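Local coordinates for adenine phosphoribosyltransferase, putative (Trypanosoma brucei brucei, PDB 5VN4), which transfers the 5-phosphoribosyl group of 5-phospho-alpha-D-ribose 1-diphosphate to adenine, making AMP and pyrophosphate in purine salvage, at the interface of chains A and B. Coordinates in Å, arbitrary orientation; residue numbers count along the deposited sequence, not the author numbering. Chains: chain A/B, Adenine phosphoribosyltransferase, putative.

Contact 1: the interface of chains A and B. Residues chain A 106-107, 140, 143; chain B 54-55, 58.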
loop_
_atom_site.group_PDB
_atom_site.type_symbol
_atom_site.label_atom_id
_atom_site.label_comp_id
_atom_site.label_asym_id
_atom_site.label_seq_id
_atom_site.Cartn_x
_atom_site.Cartn_y
_atom_site.Cartn_z
ATOM N N PHE A 106 -8.382 4.325 7.656
ATOM C CA PHE A 106 -8.119 3.809 6.322
ATOM C C PHE A 106 -8.508 2.336 6.307
ATOM O O PHE A 106 -7.964 1.537 7.077
ATOM C CB PHE A 106 -6.663 3.981 5.898
ATOM C CG PHE A 106 -6.412 3.449 4.526
ATOM C CD1 PHE A 106 -6.948 4.087 3.421
ATOM C CD2 PHE A 106 -5.706 2.277 4.342
ATOM C CE1 PHE A 106 -6.747 3.586 2.145
ATOM C CE2 PHE A 106 -5.498 1.774 3.075
ATOM C CZ PHE A 106 -6.022 2.427 1.976
ATOM N N VAL A 107 -9.464 1.990 5.452
ATOM C CA VAL A 107 -10.055 0.657 5.390
ATOM C C VAL A 107 -9.527 -0.053 4.147
ATOM O O VAL A 107 -9.514 0.524 3.051
ATOM C CB VAL A 107 -11.590 0.756 5.353
ATOM C CG1 VAL A 107 -12.229 -0.607 5.134
ATOM C CG2 VAL A 107 -12.111 1.405 6.629
ATOM N N ARG A 140 -13.532 -5.898 5.372
ATOM C CA ARG A 140 -13.887 -6.417 6.686
ATOM C C ARG A 140 -15.293 -5.960 7.056
ATOM O O ARG A 140 -15.606 -4.771 6.957
ATOM C CB ARG A 140 -12.892 -5.878 7.717
ATOM C CG ARG A 140 -12.790 -6.670 9.005
ATOM C CD ARG A 140 -11.705 -6.094 9.918
ATOM N NE ARG A 140 -12.018 -4.730 10.342
ATOM C CZ ARG A 140 -12.878 -4.431 11.312
ATOM N NH1 ARG A 140 -13.511 -5.398 11.966
ATOM N NH2 ARG A 140 -13.111 -3.166 11.631
ATOM N N SER A 143 -16.134 -2.568 9.435
ATOM C CA SER A 143 -15.181 -1.474 9.286
ATOM C C SER A 143 -15.855 -0.150 8.957
ATOM O O SER A 143 -15.264 0.907 9.198
ATOM C CB SER A 143 -14.123 -1.827 8.239
ATOM O OG SER A 143 -14.722 -2.220 7.014
ATOM N N GLY B 54 -5.393 -4.419 9.070
ATOM C CA GLY B 54 -6.490 -3.484 8.883
ATOM C C GLY B 54 -6.959 -2.829 10.169
ATOM O O GLY B 54 -7.468 -1.706 10.149
ATOM N N ASN B 55 -6.803 -3.511 11.304
ATOM C CA ASN B 55 -7.160 -2.873 12.563
ATOM C C ASN B 55 -6.190 -1.761 12.937
ATOM O O ASN B 55 -6.575 -0.838 13.661
ATOM C CB ASN B 55 -7.300 -3.919 13.666
ATOM C CG ASN B 55 -8.505 -4.818 13.451
ATOM O OD1 ASN B 55 -9.610 -4.339 13.181
ATOM N ND2 ASN B 55 -8.293 -6.124 13.532
ATOM N N GLU B 58 -7.100 1.267 10.417
ATOM C CA GLU B 58 -8.373 1.877 10.784
ATOM C C GLU B 58 -8.278 2.778 12.006
ATOM O O GLU B 58 -9.266 3.442 12.340
ATOM C CB GLU B 58 -9.447 0.806 11.004
ATOM C CG GLU B 58 -9.919 0.165 9.712
ATOM C CD GLU B 58 -10.861 -1.002 9.938
ATOM O OE1 GLU B 58 -10.826 -1.965 9.140
ATOM O OE2 GLU B 58 -11.645 -0.963 10.910
HETATM O O HOH W 1 -13.041 1.442 10.710
#
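B:Glu58, in a near-helical conformation (phi -76°, psi -5°) just past helix 54-57, faces the start of the extended strand 106-109 at A:Phe106 and the end of strand 138-140 at A:Arg140. Its side chain has CG anti to the carbonyl carbon (chi1 -73°) and runs extended from there, which carries the carboxylate past A:Val107 to A:Arg140. The arginine meets it side-on with two nitrogens, one for each oxygen. NE of A:Arg140 donates to OE1 of B:Glu58 at 3.2 Å. NH2 of A:Arg140 donates to OE2 of B:Glu58 at 2.7 Å, a bond that is also a salt bridge. Guanidinium and carboxylate are nearly coplanar. OE2 uses its syn lone pair, whereas NE reaches OE1 on the syn side but somewhat out of the carboxylate plane. A bend at the third torsion of A:Arg140 turns the NE-NH2 edge of the guanidinium toward the carboxylate, and the paired bonds limit rotation of both flat groups. Over one face of the A:Arg140 guanidinium lies the amide oxygen OD1 of B:Asn55, 3.7 Å above its centre. Beside the carboxylate, CB of A:Ser143 comes within 3.8 Å of CD of B:Glu58. The hydroxyl OG of A:Ser143 donates to O of A:Arg140 at 2.7 Å and ties the two chain A residues together. A water links O of A:Ser143 to OE2 of B:Glu58, giving that oxygen a second polar partner. CG2 of A:Val107 touches the glutamate stem, 4.0 Å from CG of B:Glu58. In this homodimer of the type I phosphoribosyltransferase family, the patch joins helix 54-57 and the residue that follows it in one subunit to two strand ends and a following loop in the other.

Contact 2: the interface of chains A and B. Residues chain A 38, 225, 228, 232; chain B 117-118.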
loop_
_atom_site.group_PDB
_atom_site.type_symbol
_atom_site.label_atom_id
_atom_site.label_comp_id
_atom_site.label_asym_id
_atom_site.label_seq_id
_atom_site.Cartn_x
_atom_site.Cartn_y
_atom_site.Cartn_z
ATOM N N TYR A 38 5.260 2.509 -19.836
ATOM C CA TYR A 38 6.074 1.430 -20.364
ATOM C C TYR A 38 5.265 0.644 -21.379
ATOM O O TYR A 38 4.065 0.412 -21.195
ATOM C CB TYR A 38 6.554 0.530 -19.218
ATOM C CG TYR A 38 7.427 1.275 -18.230
ATOM C CD1 TYR A 38 6.866 2.101 -17.254
ATOM C CD2 TYR A 38 8.818 1.194 -18.299
ATOM C CE1 TYR A 38 7.660 2.805 -16.373
ATOM C CE2 TYR A 38 9.626 1.884 -17.403
ATOM C CZ TYR A 38 9.036 2.687 -16.440
ATOM O OH TYR A 38 9.814 3.397 -15.549
ATOM N N PRO A 225 13.764 1.378 -21.450
ATOM C CA PRO A 225 15.173 1.632 -21.768
ATOM C C PRO A 225 15.359 1.680 -23.275
ATOM O O PRO A 225 14.723 0.932 -24.020
ATOM C CB PRO A 225 15.907 0.438 -21.146
ATOM C CG PRO A 225 14.895 -0.624 -21.060
ATOM C CD PRO A 225 13.558 0.045 -20.855
ATOM N N HIS A 228 18.605 -2.497 -24.017
ATOM C CA HIS A 228 18.710 -3.357 -22.847
ATOM C C HIS A 228 19.002 -4.774 -23.317
ATOM O O HIS A 228 18.377 -5.251 -24.260
ATOM C CB HIS A 228 17.415 -3.344 -22.022
ATOM C CG HIS A 228 17.457 -4.302 -20.884
ATOM N ND1 HIS A 228 18.252 -4.099 -19.779
ATOM C CD2 HIS A 228 16.875 -5.512 -20.717
ATOM C CE1 HIS A 228 18.132 -5.132 -18.964
ATOM N NE2 HIS A 228 17.302 -6.005 -19.512
ATOM N N ARG A 232 14.012 -8.134 -19.364
ATOM C CA ARG A 232 13.981 -7.034 -18.410
ATOM C C ARG A 232 14.155 -7.495 -16.968
ATOM O O ARG A 232 14.351 -6.645 -16.099
ATOM C CB ARG A 232 12.669 -6.254 -18.545
ATOM C CG ARG A 232 11.447 -6.957 -17.958
ATOM C CD ARG A 232 10.166 -6.199 -18.300
ATOM N NE ARG A 232 8.999 -6.752 -17.612
ATOM C CZ ARG A 232 8.566 -6.362 -16.416
ATOM N NH1 ARG A 232 9.191 -5.389 -15.765
ATOM N NH2 ARG A 232 7.491 -6.942 -15.875
ATOM N N GLY B 117 9.525 -1.830 -16.271
ATOM C CA GLY B 117 10.909 -1.452 -16.502
ATOM C C GLY B 117 11.858 -2.625 -16.350
ATOM O O GLY B 117 11.467 -3.794 -16.382
ATOM N N VAL B 118 13.137 -2.297 -16.200
ATOM C CA VAL B 118 14.137 -3.304 -15.870
ATOM C C VAL B 118 14.088 -3.520 -14.366
ATOM O O VAL B 118 14.084 -2.552 -13.595
ATOM C CB VAL B 118 15.532 -2.848 -16.325
ATOM C CG1 VAL B 118 16.593 -3.855 -15.886
ATOM C CG2 VAL B 118 15.548 -2.650 -17.835
#
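A:Arg232 and B:Gly117 share a hydrogen bond in this patch, which belongs to the dimer interface of a type I phosphoribosyltransferase and brings residues just before strand 119-121 of chain B against A:Tyr38 of strand 37-38 and loop residues of chain A. NH1 of A:Arg232 donates to the carbonyl oxygen O of B:Gly117 at 2.8 Å, a fairly straight bond (160° at the hydrogen). That oxygen lies in the guanidinium plane, while the donor sits tilted from the carbonyl plane. The arginine chain is extended from CG to NE and passes alongside the same carbonyl, with CD of A:Arg232 3.3 Å from O of B:Gly117, so the oxygen is lined by methylenes as well as hydrogen-bonded.

Apolar contacts surround it. CG2 of B:Val118 lies over one face of the A:His228 imidazole, 3.8 Å from its centroid and displaced toward the rim near ND1, in a CH-pi contact. The other methyl, CG1 of B:Val118, approaches CE1 of A:His228 at 3.7 Å, and the two side chains point toward one another from the two subunits. A chi1 of 175° sets the A:His228 ring beside the valine, and a chi2 of 71° turns a face to it. CG of A:Pro225 adds a contact 3.9 Å from CG2 of B:Val118. At the glycine, the CD2-CE2 side of the A:Tyr38 ring rests against the backbone, CE2 of A:Tyr38 being 3.7 Å from CA of B:Gly117.

Contact 1 and contact 2 lie about 36 Å apart, measured between the centres of their C-alpha atoms, and share no residue. They are nevertheless connected through the sequence: strand 106-109 serves contact 1 and residues 117-118 serve contact 2, with the pyrophosphate-binding Lys111 between them. The two-fold axis repeats both patches with the chains exchanged, so each subunit uses this stretch in both kinds of contact. Helix 54-57 of contact 1 also follows closely on the adenine-binding residues Arg49 and Ala51. Dimer formation may thus help to position elements around both active sites.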